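Local coordinates for sensor protein (Geobacter sulfurreducens, PDB 3H7M) that forms the solute-binding-protein-like sensor domain of a membrane histidine kinase, which probably passes phosphate from ATP to a histidine in response to a signal, at residues G35-M48 with I214-W228. Residues are numbered along the deposited sequence; the frame is centred on the assembly and turned at random.
Sequences GYNVELTRAIAEVM and ILRKTGQYEAIRAKW
Gly35 and Tyr36 bring the start of helix 36-48 against the indole of Trp228. Gly35 CA lies 3.4 Å from Trp228 CH2, and the backbone N of Tyr36 sits over one face of the ring. Tyr36 CB makes a CH-pi contact on the five-membered ring, 4.0 Å from its centroid. The Tyr36 ring then turns an edge to that face, in an offset edge-to-face pair with planes at 76°. Its CG is anti to the backbone N (chi1 172°), which carries the ring past Arg225 toward Tyr221. Both tyrosine hydroxyls hydrogen-bond to the carbonyl of His93, so two rings from different helices converge on strand 87-103.

Glu39 runs past Ile224 toward Lys227, which has two conformers. In the one given here, Lys227 NZ forms a salt bridge, with a hydrogen bond of 3.1 Å to Glu39 OE1, on its syn side and out of the carboxylate plane; the bond to OE2 is weak. OE1 also lies at the indole edge, 3.3 Å from Trp228 CZ2.

Leu40 CD1 meets Ile224 CD1. Ile224 is a knob in the hole made by Tyr36, Glu39, Leu40 and Ala43. Ala43 CB lies 3.7 Å from Ile224 CD1, and Gln220 NE2 also comes close to this methyl. Leu215 is the second knob, set among Leu40, Ala43, Ile44 and Val47; its CD1 is 3.5 Å from Ile44 CG1. Val47 and Met48 finish the row on Ile214 CD1.

Helix 220-227 runs nearly antiparallel to helix 36-48, at 159°, while 214-218 crosses it at about a right angle. Gly219, with positive phi, makes the turn between them. The contact thus packs the C-terminal helices onto an early helix of the solute-binding-protein fold. Two apolar knobs fill its middle, and the less certain salt bridge lies at one border. The shared His93 carbonyl satisfies both buried tyrosine hydroxyls and joins both helices to strand 87-103.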
ATOM      1  N   GLY A  35       0.761  -8.885   8.378  1.00 28.04           N
ATOM      2  CA  GLY A  35      -0.230  -7.983   7.833  1.00 32.89           C
ATOM      3  C   GLY A  35      -1.338  -8.607   7.027  1.00 36.10           C
ATOM      4  O   GLY A  35      -1.287  -9.801   6.695  1.00 36.71           O
ATOM      5  N   TYR A  36      -2.339  -7.777   6.733  1.00 27.46           N
ATOM      6  CA  TYR A  36      -3.506  -8.140   5.947  1.00 35.03           C
ATOM      7  C   TYR A  36      -3.086  -8.846   4.638  1.00 37.99           C
ATOM      8  O   TYR A  36      -3.550  -9.938   4.354  1.00 35.85           O
ATOM      9  CB  TYR A  36      -4.305  -6.863   5.642  1.00 32.50           C
ATOM     10  CG  TYR A  36      -5.456  -7.005   4.668  1.00 34.59           C
ATOM     11  CD1 TYR A  36      -5.384  -6.449   3.380  1.00 29.40           C
ATOM     12  CD2 TYR A  36      -6.638  -7.655   5.044  1.00 31.69           C
ATOM     13  CE1 TYR A  36      -6.493  -6.531   2.486  1.00 25.46           C
ATOM     14  CE2 TYR A  36      -7.734  -7.745   4.169  1.00 30.17           C
ATOM     15  CZ  TYR A  36      -7.659  -7.174   2.893  1.00 37.46           C
ATOM     16  OH  TYR A  36      -8.767  -7.202   2.054  1.00 45.24           O
ATOM     17  N   ASN A  37      -2.194  -8.227   3.871  1.00 32.19           N
ATOM     18  CA  ASN A  37      -1.737  -8.793   2.606  1.00 34.43           C
ATOM     19  C   ASN A  37      -1.171 -10.189   2.797  1.00 38.05           C
ATOM     20  O   ASN A  37      -1.523 -11.128   2.073  1.00 38.33           O
ATOM     21  CB  ASN A  37      -0.669  -7.893   1.950  1.00 30.01           C
ATOM     22  CG  ASN A  37      -1.205  -6.488   1.564  1.00 24.48           C
ATOM     23  OD1 ASN A  37      -2.380  -6.174   1.725  1.00 25.36           O
ATOM     24  ND2 ASN A  37      -0.324  -5.656   1.046  1.00 27.74           N
ATOM     25  N   VAL A  38      -0.303 -10.312   3.789  1.00 37.99           N
ATOM     26  CA  VAL A  38       0.372 -11.566   4.123  1.00 32.45           C
ATOM     27  C   VAL A  38      -0.622 -12.676   4.450  1.00 26.43           C
ATOM     28  O   VAL A  38      -0.563 -13.782   3.922  1.00 40.95           O
ATOM     29  CB  VAL A  38       1.342 -11.302   5.310  1.00 34.11           C
ATOM     30  CG1 VAL A  38       1.918 -12.591   5.872  1.00 32.78           C
ATOM     31  CG2 VAL A  38       2.484 -10.422   4.812  1.00 35.26           C
ATOM     32  N   GLU A  39      -1.554 -12.364   5.313  1.00 28.78           N
ATOM     33  CA  GLU A  39      -2.562 -13.313   5.700  1.00 32.52           C
ATOM     34  C   GLU A  39      -3.387 -13.714   4.462  1.00 38.00           C
ATOM     35  O   GLU A  39      -3.742 -14.883   4.266  1.00 32.84           O
ATOM     36  CB  GLU A  39      -3.443 -12.653   6.739  1.00 36.24           C
ATOM     37  CG  GLU A  39      -3.968 -13.591   7.775  1.00 55.89           C
ATOM     38  CD  GLU A  39      -4.298 -12.877   9.064  1.00 57.09           C
ATOM     39  OE1 GLU A  39      -3.420 -12.106   9.529  1.00 44.49           O
ATOM     40  OE2 GLU A  39      -5.415 -13.107   9.599  1.00 53.32           O
ATOM     41  N   LEU A  40      -3.694 -12.723   3.633  1.00 32.25           N
ATOM     42  CA  LEU A  40      -4.465 -12.954   2.420  1.00 34.91           C
ATOM     43  C   LEU A  40      -3.678 -13.885   1.483  1.00 33.66           C
ATOM     44  O   LEU A  40      -4.187 -14.888   0.989  1.00 38.37           O
ATOM     45  CB  LEU A  40      -4.729 -11.614   1.746  1.00 35.70           C
ATOM     46  CG  LEU A  40      -6.157 -11.383   1.257  1.00 50.28           C
ATOM     47  CD1 LEU A  40      -7.157 -11.806   2.330  1.00 42.46           C
ATOM     48  CD2 LEU A  40      -6.331  -9.911   0.914  1.00 45.47           C
ATOM     49  N   THR A  41      -2.428 -13.537   1.248  1.00 31.51           N
ATOM     50  CA  THR A  41      -1.574 -14.340   0.410  1.00 35.17           C
ATOM     51  C   THR A  41      -1.406 -15.754   0.959  1.00 38.65           C
ATOM     52  O   THR A  41      -1.466 -16.710   0.207  1.00 41.26           O
ATOM     53  CB  THR A  41      -0.215 -13.711   0.285  1.00 31.41           C
ATOM     54  OG1 THR A  41      -0.342 -12.499  -0.450  1.00 31.48           O
ATOM     55  CG2 THR A  41       0.759 -14.671  -0.436  1.00 31.39           C
ATOM     56  N   ARG A  42      -1.201 -15.894   2.264  1.00 36.51           N
ATOM     57  CA  ARG A  42      -1.047 -17.230   2.805  1.00 33.15           C
ATOM     58  C   ARG A  42      -2.325 -18.000   2.615  1.00 36.13           C
ATOM     59  O   ARG A  42      -2.294 -19.196   2.294  1.00 34.24           O
ATOM     60  CB  ARG A  42      -0.696 -17.220   4.295  1.00 36.56           C
ATOM     61  CG  ARG A  42       0.731 -16.779   4.599  1.00 46.40           C
ATOM     62  CD  ARG A  42       1.176 -17.237   5.987  1.00 42.02           C
ATOM     63  NE  ARG A  42       2.551 -16.831   6.288  1.00 50.40           N
ATOM     64  CZ  ARG A  42       2.874 -15.889   7.173  1.00 50.23           C
ATOM     65  NH1 ARG A  42       1.924 -15.257   7.853  1.00 51.05           N
ATOM     66  NH2 ARG A  42       4.145 -15.568   7.373  1.00 50.48           N
ATOM     67  N   ALA A  43      -3.457 -17.329   2.798  1.00 28.66           N
ATOM     68  CA  ALA A  43      -4.715 -18.038   2.657  1.00 31.38           C
ATOM     69  C   ALA A  43      -4.899 -18.487   1.211  1.00 39.97           C
ATOM     70  O   ALA A  43      -5.355 -19.594   0.964  1.00 35.37           O
ATOM     71  CB  ALA A  43      -5.892 -17.175   3.101  1.00 20.86           C
ATOM     72  N   ILE A  44      -4.535 -17.630   0.264  1.00 37.10           N
ATOM     73  CA  ILE A  44      -4.669 -17.954  -1.149  1.00 37.34           C
ATOM     74  C   ILE A  44      -3.744 -19.129  -1.500  1.00 46.12           C
ATOM     75  O   ILE A  44      -4.145 -20.061  -2.200  1.00 44.78           O
ATOM     76  CB  ILE A  44      -4.306 -16.725  -2.019  1.00 37.17           C
ATOM     77  CG1 ILE A  44      -5.478 -15.739  -2.044  1.00 36.67           C
ATOM     78  CG2 ILE A  44      -3.913 -17.158  -3.419  1.00 28.30           C
ATOM     79  CD1 ILE A  44      -5.197 -14.479  -2.869  1.00 28.43           C
ATOM     80  N   ALA A  45      -2.513 -19.075  -1.001  1.00 45.06           N
ATOM     81  CA  ALA A  45      -1.526 -20.119  -1.252  1.00 43.00           C
ATOM     82  C   ALA A  45      -2.105 -21.426  -0.793  1.00 43.41           C
ATOM     83  O   ALA A  45      -1.934 -22.463  -1.420  1.00 36.10           O
ATOM     84  CB  ALA A  45      -0.274 -19.840  -0.484  1.00 43.87           C
ATOM     85  N   GLU A  46      -2.826 -21.367   0.308  1.00 42.22           N
ATOM     86  CA  GLU A  46      -3.388 -22.579   0.818  1.00 36.72           C
ATOM     87  C   GLU A  46      -4.510 -23.132  -0.025  1.00 38.43           C
ATOM     88  O   GLU A  46      -4.562 -24.335  -0.222  1.00 38.18           O
ATOM     89  CB  GLU A  46      -3.861 -22.402   2.251  1.00 35.03           C
ATOM     90  CG  GLU A  46      -4.388 -23.671   2.809  1.00 33.64           C
ATOM     91  CD  GLU A  46      -4.500 -23.646   4.293  1.00 51.68           C
ATOM     92  OE1 GLU A  46      -5.088 -22.679   4.823  1.00 51.64           O
ATOM     93  OE2 GLU A  46      -4.011 -24.602   4.928  1.00 57.62           O
ATOM     94  N   VAL A  47      -5.408 -22.300  -0.542  1.00 31.47           N
ATOM     95  CA  VAL A  47      -6.482 -22.902  -1.327  1.00 40.94           C
ATOM     96  C   VAL A  47      -6.032 -23.286  -2.741  1.00 37.74           C
ATOM     97  O   VAL A  47      -6.588 -24.192  -3.334  1.00 35.20           O
ATOM     98  CB  VAL A  47      -7.736 -21.995  -1.431  1.00 39.42           C
ATOM     99  CG1 VAL A  47      -8.127 -21.470  -0.048  1.00 26.98           C
ATOM    100  CG2 VAL A  47      -7.485 -20.878  -2.398  1.00 35.11           C
ATOM    101  N   MET A  48      -5.021 -22.609  -3.262  1.00 41.43           N
ATOM    102  CA  MET A  48      -4.524 -22.884  -4.610  1.00 46.69           C
ATOM    103  C   MET A  48      -3.386 -23.903  -4.624  1.00 47.28           C
ATOM    104  O   MET A  48      -2.830 -24.213  -5.683  1.00 45.67           O
ATOM    105  CB  MET A  48      -4.027 -21.593  -5.275  1.00 35.35           C
ATOM    106  CG  MET A  48      -5.063 -20.500  -5.376  1.00 46.13           C
ATOM    107  SD  MET A  48      -6.602 -21.100  -6.045  1.00 46.18           S
ATOM    108  CE  MET A  48      -6.038 -21.559  -7.726  1.00 49.04           C
ATOM    109  N   ILE A 214     -12.112 -17.259  -4.534  1.00 33.38           N
ATOM    110  CA  ILE A 214     -12.512 -18.348  -3.653  1.00 37.20           C
ATOM    111  C   ILE A 214     -12.668 -17.866  -2.217  1.00 30.50           C
ATOM    112  O   ILE A 214     -13.695 -18.130  -1.578  1.00 30.25           O
ATOM    113  CB  ILE A 214     -11.508 -19.502  -3.696  1.00 42.30           C
ATOM    114  CG1 ILE A 214     -11.567 -20.200  -5.056  1.00 36.08           C
ATOM    115  CG2 ILE A 214     -11.813 -20.466  -2.597  1.00 22.80           C
ATOM    116  CD1 ILE A 214     -10.590 -21.335  -5.201  1.00 31.63           C
ATOM    117  N   LEU A 215     -11.651 -17.166  -1.709  1.00 27.66           N
ATOM    118  CA  LEU A 215     -11.743 -16.601  -0.340  1.00 32.14           C
ATOM    119  C   LEU A 215     -13.021 -15.762  -0.164  1.00 32.85           C
ATOM    120  O   LEU A 215     -13.668 -15.816   0.879  1.00 31.67           O
ATOM    121  CB  LEU A 215     -10.524 -15.719  -0.031  1.00 24.67           C
ATOM    122  CG  LEU A 215      -9.207 -16.490   0.030  1.00 18.67           C
ATOM    123  CD1 LEU A 215      -8.051 -15.565   0.339  1.00 38.34           C
ATOM    124  CD2 LEU A 215      -9.345 -17.611   1.058  1.00 27.51           C
ATOM    125  N   ARG A 216     -13.401 -14.996  -1.188  1.00 35.31           N
ATOM    126  CA  ARG A 216     -14.621 -14.209  -1.055  1.00 38.38           C
ATOM    127  C   ARG A 216     -15.880 -15.054  -0.978  1.00 39.49           C
ATOM    128  O   ARG A 216     -16.778 -14.751  -0.203  1.00 42.98           O
ATOM    129  CB  ARG A 216     -14.741 -13.206  -2.184  1.00 35.33           C
ATOM    130  CG  ARG A 216     -13.634 -12.167  -2.182  1.00 49.75           C
ATOM    131  CD  ARG A 216     -13.725 -11.256  -3.403  1.00 59.21           C
ATOM    132  NE  ARG A 216     -14.036  -9.880  -3.025  1.00 70.34           N
ATOM    133  CZ  ARG A 216     -13.165  -8.875  -3.043  1.00 75.24           C
ATOM    134  NH1 ARG A 216     -11.912  -9.078  -3.430  1.00 73.43           N
ATOM    135  NH2 ARG A 216     -13.548  -7.667  -2.652  1.00 78.66           N
ATOM    136  N   LYS A 217     -15.962 -16.137  -1.740  1.00 41.58           N
ATOM    137  CA  LYS A 217     -17.180 -16.947  -1.674  1.00 36.70           C
ATOM    138  C   LYS A 217     -17.280 -17.848  -0.458  1.00 36.62           C
ATOM    139  O   LYS A 217     -18.377 -18.315  -0.118  1.00 36.07           O
ATOM    140  CB  LYS A 217     -17.341 -17.786  -2.942  1.00 39.97           C
ATOM    141  CG  LYS A 217     -17.359 -16.939  -4.195  1.00 37.07           C
ATOM    142  CD  LYS A 217     -17.792 -17.729  -5.419  1.00 38.60           C
ATOM    143  CE  LYS A 217     -17.950 -16.825  -6.622  1.00 46.35           C
ATOM    144  NZ  LYS A 217     -19.381 -16.470  -6.776  1.00 46.71           N
ATOM    145  N   THR A 218     -16.159 -18.102   0.219  1.00 38.25           N
ATOM    146  CA  THR A 218     -16.228 -18.991   1.387  1.00 37.64           C
ATOM    147  C   THR A 218     -16.377 -18.259   2.697  1.00 38.08           C
ATOM    148  O   THR A 218     -16.697 -18.873   3.719  1.00 40.46           O
ATOM    149  CB  THR A 218     -14.977 -19.901   1.516  1.00 41.27           C
ATOM    150  OG1 THR A 218     -13.816 -19.092   1.747  1.00 32.98           O
ATOM    151  CG2 THR A 218     -14.777 -20.735   0.249  1.00 30.37           C
ATOM    152  N   GLY A 219     -16.126 -16.954   2.677  1.00 40.02           N
ATOM    153  CA  GLY A 219     -16.229 -16.172   3.901  1.00 34.67           C
ATOM    154  C   GLY A 219     -14.881 -15.971   4.578  1.00 39.70           C
ATOM    155  O   GLY A 219     -14.762 -15.206   5.536  1.00 44.78           O
ATOM    156  N   GLN A 220     -13.844 -16.629   4.072  1.00 38.11           N
ATOM    157  CA  GLN A 220     -12.535 -16.512   4.702  1.00 40.28           C
ATOM    158  C   GLN A 220     -11.985 -15.114   4.489  1.00 38.16           C
ATOM    159  O   GLN A 220     -11.263 -14.586   5.334  1.00 37.13           O
ATOM    160  CB  GLN A 220     -11.562 -17.564   4.141  1.00 32.78           C
ATOM    161  CG  GLN A 220     -10.547 -18.027   5.159  1.00 40.78           C
ATOM    162  CD  GLN A 220      -9.470 -18.940   4.583  1.00 54.25           C
ATOM    163  OE1 GLN A 220      -9.728 -19.789   3.703  1.00 32.24           O
ATOM    164  NE2 GLN A 220      -8.247 -18.782   5.097  1.00 50.74           N
ATOM    165  N   TYR A 221     -12.311 -14.526   3.340  1.00 33.97           N
ATOM    166  CA  TYR A 221     -11.861 -13.172   3.017  1.00 35.62           C
ATOM    167  C   TYR A 221     -12.324 -12.176   4.085  1.00 38.91           C
ATOM    168  O   TYR A 221     -11.525 -11.404   4.618  1.00 36.32           O
ATOM    169  CB  TYR A 221     -12.438 -12.712   1.687  1.00 30.36           C
ATOM    170  CG  TYR A 221     -12.210 -11.242   1.430  1.00 32.26           C
ATOM    171  CD1 TYR A 221     -10.990 -10.789   0.957  1.00 19.90           C
ATOM    172  CD2 TYR A 221     -13.224 -10.302   1.656  1.00 33.93           C
ATOM    173  CE1 TYR A 221     -10.767  -9.453   0.696  1.00 37.98           C
ATOM    174  CE2 TYR A 221     -13.019  -8.956   1.410  1.00 32.82           C
ATOM    175  CZ  TYR A 221     -11.784  -8.536   0.922  1.00 44.80           C
ATOM    176  OH  TYR A 221     -11.566  -7.212   0.617  1.00 46.48           O
ATOM    177  N   GLU A 222     -13.620 -12.182   4.383  1.00 30.60           N
ATOM    178  CA  GLU A 222     -14.138 -11.260   5.381  1.00 38.58           C
ATOM    179  C   GLU A 222     -13.556 -11.576   6.761  1.00 43.06           C
ATOM    180  O   GLU A 222     -13.277 -10.667   7.541  1.00 44.68           O
ATOM    181  CB  GLU A 222     -15.672 -11.321   5.434  1.00 32.78           C
ATOM    182  CG  GLU A 222     -16.378 -10.849   4.152  1.00 44.89           C
ATOM    183  CD  GLU A 222     -16.003  -9.432   3.720  1.00 54.54           C
ATOM    184  OE1 GLU A 222     -15.511  -8.638   4.566  1.00 47.62           O
ATOM    185  OE2 GLU A 222     -16.221  -9.113   2.525  1.00 52.99           O
ATOM    186  N   ALA A 223     -13.370 -12.861   7.057  1.00 39.75           N
ATOM    187  CA  ALA A 223     -12.814 -13.271   8.345  1.00 39.69           C
ATOM    188  C   ALA A 223     -11.455 -12.649   8.509  1.00 37.90           C
ATOM    189  O   ALA A 223     -11.121 -12.138   9.576  1.00 38.75           O
ATOM    190  CB  ALA A 223     -12.686 -14.784   8.432  1.00 35.31           C
ATOM    191  N   ILE A 224     -10.670 -12.676   7.440  1.00 35.22           N
ATOM    192  CA  ILE A 224      -9.345 -12.092   7.510  1.00 30.09           C
ATOM    193  C   ILE A 224      -9.439 -10.584   7.592  1.00 41.28           C
ATOM    194  O   ILE A 224      -8.742  -9.953   8.395  1.00 44.52           O
ATOM    195  CB  ILE A 224      -8.500 -12.489   6.304  1.00 27.46           C
ATOM    196  CG1 ILE A 224      -8.219 -14.003   6.346  1.00 31.47           C
ATOM    197  CG2 ILE A 224      -7.191 -11.723   6.325  1.00 30.96           C
ATOM    198  CD1 ILE A 224      -7.657 -14.599   5.064  1.00 20.42           C
ATOM    199  N   ARG A 225     -10.316  -9.999   6.778  1.00 37.98           N
ATOM    200  CA  ARG A 225     -10.455  -8.549   6.773  1.00 35.98           C
ATOM    201  C   ARG A 225     -10.957  -8.000   8.102  1.00 33.23           C
ATOM    202  O   ARG A 225     -10.487  -6.971   8.560  1.00 37.68           O
ATOM    203  CB  ARG A 225     -11.388  -8.069   5.655  1.00 29.16           C
ATOM    204  CG  ARG A 225     -11.409  -6.542   5.514  1.00 34.11           C
ATOM    205  CD  ARG A 225     -12.196  -6.077   4.298  1.00 34.38           C
ATOM    206  NE  ARG A 225     -13.619  -6.359   4.417  1.00 45.40           N
ATOM    207  CZ  ARG A 225     -14.472  -5.591   5.082  1.00 52.97           C
ATOM    208  NH1 ARG A 225     -14.041  -4.489   5.689  1.00 47.09           N
ATOM    209  NH2 ARG A 225     -15.760  -5.913   5.122  1.00 53.67           N
ATOM    210  N   ALA A 226     -11.908  -8.678   8.723  1.00 33.33           N
ATOM    211  CA  ALA A 226     -12.444  -8.181   9.980  1.00 37.14           C
ATOM    212  C   ALA A 226     -11.346  -8.035  11.040  1.00 42.40           C
ATOM    213  O   ALA A 226     -11.451  -7.212  11.936  1.00 47.43           O
ATOM    214  CB  ALA A 226     -13.546  -9.105  10.479  1.00 27.42           C
ATOM    215  N   LYS A 227     -10.293  -8.839  10.925  0.50 45.07           N
ATOM    216  CA  LYS A 227      -9.187  -8.797  11.877  0.50 43.62           C
ATOM    217  C   LYS A 227      -8.517  -7.426  11.900  0.50 44.29           C
ATOM    218  O   LYS A 227      -8.208  -6.891  12.971  0.50 41.61           O
ATOM    219  CB  LYS A 227      -8.152  -9.876  11.528  0.50 44.46           C
ATOM    220  CG  LYS A 227      -6.885  -9.878  12.387  0.50 43.33           C
ATOM    221  CD  LYS A 227      -5.994 -11.075  12.038  0.50 42.14           C
ATOM    222  CE  LYS A 227      -4.753 -11.178  12.934  0.50 29.99           C
ATOM    223  NZ  LYS A 227      -3.938 -12.370  12.559  0.50 21.68           N
ATOM    224  N   TRP A 228      -8.299  -6.864  10.714  1.00 43.27           N
ATOM    225  CA  TRP A 228      -7.652  -5.570  10.591  1.00 44.25           C
ATOM    226  C   TRP A 228      -8.631  -4.404  10.447  1.00 48.39           C
ATOM    227  O   TRP A 228      -9.075  -4.076   9.339  1.00 47.56           O
ATOM    228  CB  TRP A 228      -6.674  -5.620   9.432  1.00 43.26           C
ATOM    229  CG  TRP A 228      -5.843  -6.890   9.443  1.00 37.79           C
ATOM    230  CD1 TRP A 228      -6.209  -8.107   8.958  1.00 44.51           C
ATOM    231  CD2 TRP A 228      -4.505  -7.052   9.954  1.00 49.35           C
ATOM    232  NE1 TRP A 228      -5.184  -9.021   9.118  1.00 51.93           N
ATOM    233  CE2 TRP A 228      -4.128  -8.405   9.727  1.00 42.66           C
ATOM    234  CE3 TRP A 228      -3.588  -6.187  10.579  1.00 44.21           C
ATOM    235  CZ2 TRP A 228      -2.879  -8.914  10.097  1.00 51.05           C
ATOM    236  CZ3 TRP A 228      -2.330  -6.697  10.951  1.00 45.42           C
ATOM    237  CH2 TRP A 228      -1.993  -8.051  10.704  1.00 57.23           C
TER